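Local structure of superantigen-like protein SSL10 (Staphylococcus aureus subsp. aureus, 6LWT) at residues K15-E28 with Y138-K152. The protein probably binds the Fc region of human IgG, blocking classical complement activation by hindering C1q, and probably inhibits plasma clotting by interacting with prothrombin. Numbering follows the deposited sequence.
Sequences KEALYRYYTGKTME and YKLRKHLIEKYGLYK
The ring of Y22 lies flat against R141, whose CD sits over its face, 3.5 Å from the centroid, while the guanidinium plane continues above the phenol OH at 11° to the ring. Tyrosine suits this buried place because its face accepts the CD methylene of the arginine and its hydroxyl reaches D137, which also salt-bridges R141 NE. The R141 chain runs extended from CG to NE, carrying NH2 to Y151 OH at 2.8 Å; L174 O also holds that hydroxyl. The Y151 ring receives L18 CB over one face, 3.7 Å from its centroid, and apolar I145 fills in with CD1 against Y22 CB at 3.6 Å. Beside Y22, the Y138 ring has T26 CG2 3.3 Å from its CZ, and its OH makes a weak bond to Y21 O.

The margins are looser and charged. At one, K152 NZ reaches Y19 OH in a weak bond; at the other, the extended chain of K139 carries NZ to E28 OE1, a 2.7 Å salt bridge, with E135 its second carboxylate partner.

Helix 15-22 crosses the 138-148 part of helix 133-148 at -110°, joining OB-fold strand 26-30 to the beta-grasp domain, whose strands 106-110 and 192-198 pack against L144.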
loop_
_atom_site.group_PDB
_atom_site.type_symbol
_atom_site.label_atom_id
_atom_site.label_comp_id
_atom_site.label_asym_id
_atom_site.label_seq_id
_atom_site.Cartn_x
_atom_site.Cartn_y
_atom_site.Cartn_z
ATOM N N LYS A 15 -18.004 -3.944 -0.578
ATOM C CA LYS A 15 -17.201 -4.967 -1.251
ATOM C C LYS A 15 -16.850 -4.589 -2.691
ATOM O O LYS A 15 -15.700 -4.744 -3.099
ATOM C CB LYS A 15 -17.912 -6.307 -1.212
ATOM C CG LYS A 15 -17.086 -7.464 -1.742
ATOM C CD LYS A 15 -17.789 -8.783 -1.444
ATOM C CE LYS A 15 -17.755 -9.746 -2.613
ATOM N NZ LYS A 15 -18.696 -9.305 -3.670
ATOM N N GLU A 16 -17.823 -4.091 -3.459
ATOM C CA GLU A 16 -17.555 -3.642 -4.822
ATOM C C GLU A 16 -16.624 -2.414 -4.852
ATOM O O GLU A 16 -15.735 -2.326 -5.688
ATOM C CB GLU A 16 -18.870 -3.338 -5.570
ATOM C CG GLU A 16 -18.691 -3.014 -7.056
ATOM C CD GLU A 16 -17.993 -4.102 -7.863
ATOM O OE1 GLU A 16 -18.193 -5.309 -7.565
ATOM O OE2 GLU A 16 -17.258 -3.747 -8.814
ATOM N N ALA A 17 -16.826 -1.486 -3.925
ATOM C CA ALA A 17 -15.958 -0.320 -3.817
ATOM C C ALA A 17 -14.506 -0.736 -3.530
ATOM O O ALA A 17 -13.580 -0.163 -4.084
ATOM C CB ALA A 17 -16.455 0.617 -2.731
ATOM N N LEU A 18 -14.323 -1.746 -2.689
ATOM C CA LEU A 18 -12.973 -2.269 -2.409
ATOM C C LEU A 18 -12.353 -2.925 -3.628
ATOM O O LEU A 18 -11.182 -2.695 -3.925
ATOM C CB LEU A 18 -12.994 -3.219 -1.201
ATOM C CG LEU A 18 -13.292 -2.545 0.147
ATOM C CD1 LEU A 18 -13.692 -3.547 1.220
ATOM C CD2 LEU A 18 -12.091 -1.729 0.607
ATOM N N TYR A 19 -13.155 -3.705 -4.364
ATOM C CA TYR A 19 -12.696 -4.336 -5.587
ATOM C C TYR A 19 -12.191 -3.299 -6.592
ATOM O O TYR A 19 -11.108 -3.435 -7.176
ATOM C CB TYR A 19 -13.832 -5.181 -6.203
ATOM C CG TYR A 19 -13.473 -5.692 -7.565
ATOM C CD1 TYR A 19 -12.477 -6.644 -7.717
ATOM C CD2 TYR A 19 -14.114 -5.217 -8.703
ATOM C CE1 TYR A 19 -12.108 -7.099 -8.966
ATOM C CE2 TYR A 19 -13.759 -5.667 -9.969
ATOM C CZ TYR A 19 -12.752 -6.608 -10.097
ATOM O OH TYR A 19 -12.385 -7.081 -11.338
ATOM N N ARG A 20 -12.991 -2.257 -6.787
ATOM C CA ARG A 20 -12.632 -1.207 -7.723
ATOM C C ARG A 20 -11.382 -0.449 -7.254
ATOM O O ARG A 20 -10.480 -0.232 -8.051
ATOM C CB ARG A 20 -13.819 -0.254 -7.994
ATOM C CG ARG A 20 -15.018 -0.882 -8.725
ATOM C CD ARG A 20 -14.669 -1.758 -9.939
ATOM N NE ARG A 20 -13.952 -1.057 -11.016
ATOM C CZ ARG A 20 -14.516 -0.330 -11.992
ATOM N NH1 ARG A 20 -15.837 -0.166 -12.081
ATOM N NH2 ARG A 20 -13.739 0.251 -12.900
ATOM N N TYR A 21 -11.318 -0.094 -5.970
ATOM C CA TYR A 21 -10.174 0.675 -5.469
ATOM C C TYR A 21 -8.862 -0.071 -5.631
ATOM O O TYR A 21 -7.880 0.476 -6.132
ATOM C CB TYR A 21 -10.371 1.070 -4.012
ATOM C CG TYR A 21 -9.232 1.902 -3.475
ATOM C CD1 TYR A 21 -9.130 3.264 -3.780
ATOM C CD2 TYR A 21 -8.223 1.325 -2.696
ATOM C CE1 TYR A 21 -8.067 4.028 -3.300
ATOM C CE2 TYR A 21 -7.158 2.081 -2.221
ATOM C CZ TYR A 21 -7.097 3.434 -2.494
ATOM O OH TYR A 21 -6.041 4.181 -2.010
ATOM N N TYR A 22 -8.871 -1.340 -5.224
ATOM C CA TYR A 22 -7.672 -2.169 -5.199
ATOM C C TYR A 22 -7.331 -2.841 -6.531
ATOM O O TYR A 22 -6.341 -3.562 -6.609
ATOM C CB TYR A 22 -7.760 -3.175 -4.030
ATOM C CG TYR A 22 -7.490 -2.537 -2.684
ATOM C CD1 TYR A 22 -6.196 -2.122 -2.355
ATOM C CD2 TYR A 22 -8.510 -2.337 -1.737
ATOM C CE1 TYR A 22 -5.923 -1.522 -1.145
ATOM C CE2 TYR A 22 -8.252 -1.724 -0.514
ATOM C CZ TYR A 22 -6.945 -1.326 -0.222
ATOM O OH TYR A 22 -6.642 -0.753 0.983
ATOM N N THR A 23 -8.113 -2.579 -7.587
ATOM C CA THR A 23 -7.717 -2.918 -8.967
ATOM C C THR A 23 -7.660 -1.655 -9.855
ATOM O O THR A 23 -7.748 -1.755 -11.076
ATOM C CB THR A 23 -8.693 -3.934 -9.597
ATOM O OG1 THR A 23 -10.027 -3.415 -9.547
ATOM C CG2 THR A 23 -8.658 -5.243 -8.831
ATOM N N GLY A 24 -7.502 -0.479 -9.240
ATOM C CA GLY A 24 -7.531 0.810 -9.963
ATOM C C GLY A 24 -6.188 1.198 -10.558
ATOM O O GLY A 24 -5.292 0.358 -10.719
ATOM N N LYS A 25 -6.058 2.474 -10.919
ATOM C CA LYS A 25 -4.829 2.992 -11.526
ATOM C C LYS A 25 -3.756 3.158 -10.468
ATOM O O LYS A 25 -4.001 3.815 -9.440
ATOM C CB LYS A 25 -5.050 4.370 -12.169
ATOM C CG LYS A 25 -6.056 4.418 -13.309
ATOM C CD LYS A 25 -5.808 5.626 -14.225
ATOM C CE LYS A 25 -4.810 5.340 -15.350
ATOM N NZ LYS A 25 -5.467 5.061 -16.663
ATOM N N THR A 26 -2.583 2.586 -10.734
ATOM C CA THR A 26 -1.401 2.769 -9.892
ATOM C C THR A 26 -0.172 2.977 -10.751
ATOM O O THR A 26 -0.113 2.492 -11.875
ATOM C CB THR A 26 -1.114 1.550 -8.979
ATOM O OG1 THR A 26 -0.716 0.415 -9.763
ATOM C CG2 THR A 26 -2.317 1.194 -8.171
ATOM N N MET A 27 0.818 3.678 -10.218
ATOM C CA MET A 27 2.104 3.840 -10.894
ATOM C C MET A 27 3.192 3.890 -9.851
ATOM O O MET A 27 3.016 4.530 -8.810
ATOM C CB MET A 27 2.162 5.157 -11.686
ATOM C CG MET A 27 1.100 5.349 -12.753
ATOM S SD MET A 27 1.551 6.673 -13.903
ATOM C CE MET A 27 1.159 8.092 -12.893
ATOM N N GLU A 28 4.305 3.205 -10.124
ATOM C CA GLU A 28 5.516 3.344 -9.325
ATOM C C GLU A 28 6.402 4.346 -10.024
ATOM O O GLU A 28 6.782 4.148 -11.183
ATOM C CB GLU A 28 6.250 2.023 -9.198
ATOM C CG GLU A 28 5.432 0.961 -8.507
ATOM C CD GLU A 28 6.243 -0.258 -8.130
ATOM O OE1 GLU A 28 5.785 -1.380 -8.430
ATOM O OE2 GLU A 28 7.327 -0.091 -7.522
ATOM N N TYR A 138 -1.629 -2.318 -0.650
ATOM C CA TYR A 138 -2.202 -2.363 -1.993
ATOM C C TYR A 138 -1.788 -3.605 -2.774
ATOM O O TYR A 138 -2.639 -4.301 -3.333
ATOM C CB TYR A 138 -1.841 -1.118 -2.795
ATOM C CG TYR A 138 -2.658 -0.997 -4.062
ATOM C CD1 TYR A 138 -2.305 -1.696 -5.222
ATOM C CD2 TYR A 138 -3.796 -0.200 -4.096
ATOM C CE1 TYR A 138 -3.069 -1.594 -6.371
ATOM C CE2 TYR A 138 -4.566 -0.095 -5.243
ATOM C CZ TYR A 138 -4.197 -0.779 -6.367
ATOM O OH TYR A 138 -4.970 -0.658 -7.497
ATOM N N LYS A 139 -0.490 -3.864 -2.831
ATOM C CA LYS A 139 -0.003 -4.972 -3.624
ATOM C C LYS A 139 -0.410 -6.327 -3.034
ATOM O O LYS A 139 -0.678 -7.254 -3.791
ATOM C CB LYS A 139 1.499 -4.909 -3.798
ATOM C CG LYS A 139 1.914 -3.813 -4.752
ATOM C CD LYS A 139 3.410 -3.822 -4.944
ATOM C CE LYS A 139 3.780 -2.941 -6.118
ATOM N NZ LYS A 139 5.240 -3.005 -6.357
ATOM N N LEU A 140 -0.440 -6.434 -1.705
ATOM C CA LEU A 140 -0.951 -7.649 -1.068
ATOM C C LEU A 140 -2.433 -7.876 -1.430
ATOM O O LEU A 140 -2.820 -9.002 -1.775
ATOM C CB LEU A 140 -0.750 -7.624 0.445
ATOM C CG LEU A 140 0.681 -7.926 0.914
ATOM C CD1 LEU A 140 0.863 -7.595 2.391
ATOM C CD2 LEU A 140 1.021 -9.388 0.628
ATOM N N ARG A 141 -3.250 -6.824 -1.396
ATOM C CA ARG A 141 -4.654 -7.006 -1.749
ATOM C C ARG A 141 -4.850 -7.361 -3.206
ATOM O O ARG A 141 -5.651 -8.251 -3.516
ATOM C CB ARG A 141 -5.518 -5.814 -1.356
ATOM C CG ARG A 141 -5.496 -5.598 0.142
ATOM C CD ARG A 141 -6.652 -4.741 0.603
ATOM N NE ARG A 141 -6.340 -4.001 1.844
ATOM C CZ ARG A 141 -7.250 -3.530 2.694
ATOM N NH1 ARG A 141 -6.844 -2.831 3.744
ATOM N NH2 ARG A 141 -8.560 -3.726 2.499
ATOM N N LYS A 142 -4.108 -6.712 -4.090
ATOM C CA LYS A 142 -4.173 -7.047 -5.518
ATOM C C LYS A 142 -3.796 -8.499 -5.780
ATOM O O LYS A 142 -4.467 -9.194 -6.569
ATOM C CB LYS A 142 -3.293 -6.119 -6.346
ATOM C CG LYS A 142 -3.551 -6.218 -7.849
ATOM C CD LYS A 142 -2.698 -5.215 -8.615
ATOM C CE LYS A 142 -1.266 -5.711 -8.750
ATOM N NZ LYS A 142 -0.468 -4.916 -9.730
ATOM N N HIS A 143 -2.737 -8.955 -5.109
ATOM C CA HIS A 143 -2.350 -10.378 -5.108
ATOM C C HIS A 143 -3.492 -11.298 -4.677
ATOM O O HIS A 143 -3.777 -12.293 -5.359
ATOM C CB HIS A 143 -1.106 -10.581 -4.225
ATOM C CG HIS A 143 -0.595 -11.989 -4.200
ATOM N ND1 HIS A 143 -0.833 -12.845 -3.146
ATOM C CD2 HIS A 143 0.131 -12.695 -5.101
ATOM C CE1 HIS A 143 -0.279 -14.015 -3.396
ATOM N NE2 HIS A 143 0.318 -13.953 -4.573
ATOM N N LEU A 144 -4.181 -10.951 -3.589
ATOM C CA LEU A 144 -5.269 -11.772 -3.089
ATOM C C LEU A 144 -6.493 -11.694 -3.995
ATOM O O LEU A 144 -7.224 -12.676 -4.119
ATOM C CB LEU A 144 -5.650 -11.374 -1.675
ATOM C CG LEU A 144 -4.568 -11.512 -0.594
ATOM C CD1 LEU A 144 -5.087 -10.885 0.681
ATOM C CD2 LEU A 144 -4.162 -12.954 -0.370
ATOM N N ILE A 145 -6.709 -10.540 -4.624
ATOM C CA ILE A 145 -7.808 -10.383 -5.597
ATOM C C ILE A 145 -7.561 -11.297 -6.796
ATOM O O ILE A 145 -8.432 -12.100 -7.162
ATOM C CB ILE A 145 -7.962 -8.913 -6.072
ATOM C CG1 ILE A 145 -8.520 -8.046 -4.937
ATOM C CG2 ILE A 145 -8.900 -8.842 -7.286
ATOM C CD1 ILE A 145 -8.281 -6.561 -5.096
ATOM N N GLU A 146 -6.371 -11.177 -7.376
ATOM C CA GLU A 146 -6.004 -11.927 -8.566
ATOM C C GLU A 146 -5.873 -13.424 -8.319
ATOM O O GLU A 146 -6.300 -14.213 -9.151
ATOM C CB GLU A 146 -4.701 -11.402 -9.182
ATOM C CG GLU A 146 -4.837 -9.995 -9.735
ATOM C CD GLU A 146 -3.521 -9.390 -10.189
ATOM O OE1 GLU A 146 -2.477 -10.082 -10.187
ATOM O OE2 GLU A 146 -3.540 -8.208 -10.576
ATOM N N LYS A 147 -5.269 -13.821 -7.202
ATOM C CA LYS A 147 -5.029 -15.258 -6.949
ATOM C C LYS A 147 -6.200 -15.994 -6.333
ATOM O O LYS A 147 -6.469 -17.142 -6.690
ATOM C CB LYS A 147 -3.778 -15.486 -6.082
ATOM C CG LYS A 147 -2.645 -16.208 -6.792
ATOM C CD LYS A 147 -1.848 -17.046 -5.808
ATOM C CE LYS A 147 -0.576 -17.570 -6.458
ATOM N NZ LYS A 147 0.133 -18.511 -5.547
ATOM N N TYR A 148 -6.885 -15.360 -5.391
ATOM C CA TYR A 148 -7.904 -16.039 -4.581
ATOM C C TYR A 148 -9.308 -15.457 -4.699
ATOM O O TYR A 148 -10.241 -15.940 -4.027
ATOM C CB TYR A 148 -7.461 -16.067 -3.110
ATOM C CG TYR A 148 -6.069 -16.629 -2.914
ATOM C CD1 TYR A 148 -5.789 -17.955 -3.226
ATOM C CD2 TYR A 148 -5.021 -15.840 -2.427
ATOM C CE1 TYR A 148 -4.509 -18.482 -3.063
ATOM C CE2 TYR A 148 -3.739 -16.362 -2.260
ATOM C CZ TYR A 148 -3.491 -17.694 -2.575
ATOM O OH TYR A 148 -2.233 -18.241 -2.424
ATOM N N GLY A 149 -9.462 -14.419 -5.515
ATOM C CA GLY A 149 -10.780 -13.819 -5.752
ATOM C C GLY A 149 -11.271 -12.901 -4.658
ATOM O O GLY A 149 -12.488 -12.649 -4.569
ATOM N N LEU A 150 -10.361 -12.362 -3.826
ATOM C CA LEU A 150 -10.785 -11.436 -2.780
ATOM C C LEU A 150 -11.629 -10.321 -3.399
ATOM O O LEU A 150 -11.231 -9.759 -4.410
ATOM C CB LEU A 150 -9.589 -10.803 -2.077
ATOM C CG LEU A 150 -9.876 -9.749 -1.009
ATOM C CD1 LEU A 150 -10.502 -10.348 0.232
ATOM C CD2 LEU A 150 -8.563 -9.051 -0.654
ATOM N N TYR A 151 -12.769 -10.031 -2.771
ATOM C CA TYR A 151 -13.753 -9.013 -3.220
ATOM C C TYR A 151 -14.462 -9.326 -4.555
ATOM O O TYR A 151 -15.307 -8.547 -4.994
ATOM C CB TYR A 151 -13.129 -7.615 -3.351
ATOM C CG TYR A 151 -12.293 -7.110 -2.196
ATOM C CD1 TYR A 151 -12.699 -7.291 -0.886
ATOM C CD2 TYR A 151 -11.121 -6.384 -2.429
ATOM C CE1 TYR A 151 -11.951 -6.790 0.172
ATOM C CE2 TYR A 151 -10.365 -5.869 -1.375
ATOM C CZ TYR A 151 -10.793 -6.076 -0.077
ATOM O OH TYR A 151 -10.083 -5.587 0.990
ATOM N N LYS A 152 -14.104 -10.421 -5.209
ATOM C CA LYS A 152 -14.620 -10.756 -6.532
ATOM C C LYS A 152 -15.518 -11.969 -6.385
ATOM O O LYS A 152 -16.689 -11.910 -6.709
ATOM C CB LYS A 152 -13.467 -11.030 -7.506
ATOM C CG LYS A 152 -13.853 -10.940 -8.973
ATOM C CD LYS A 152 -12.820 -11.610 -9.870
ATOM C CE LYS A 152 -13.188 -11.473 -11.338
ATOM N NZ LYS A 152 -12.822 -10.132 -11.871
#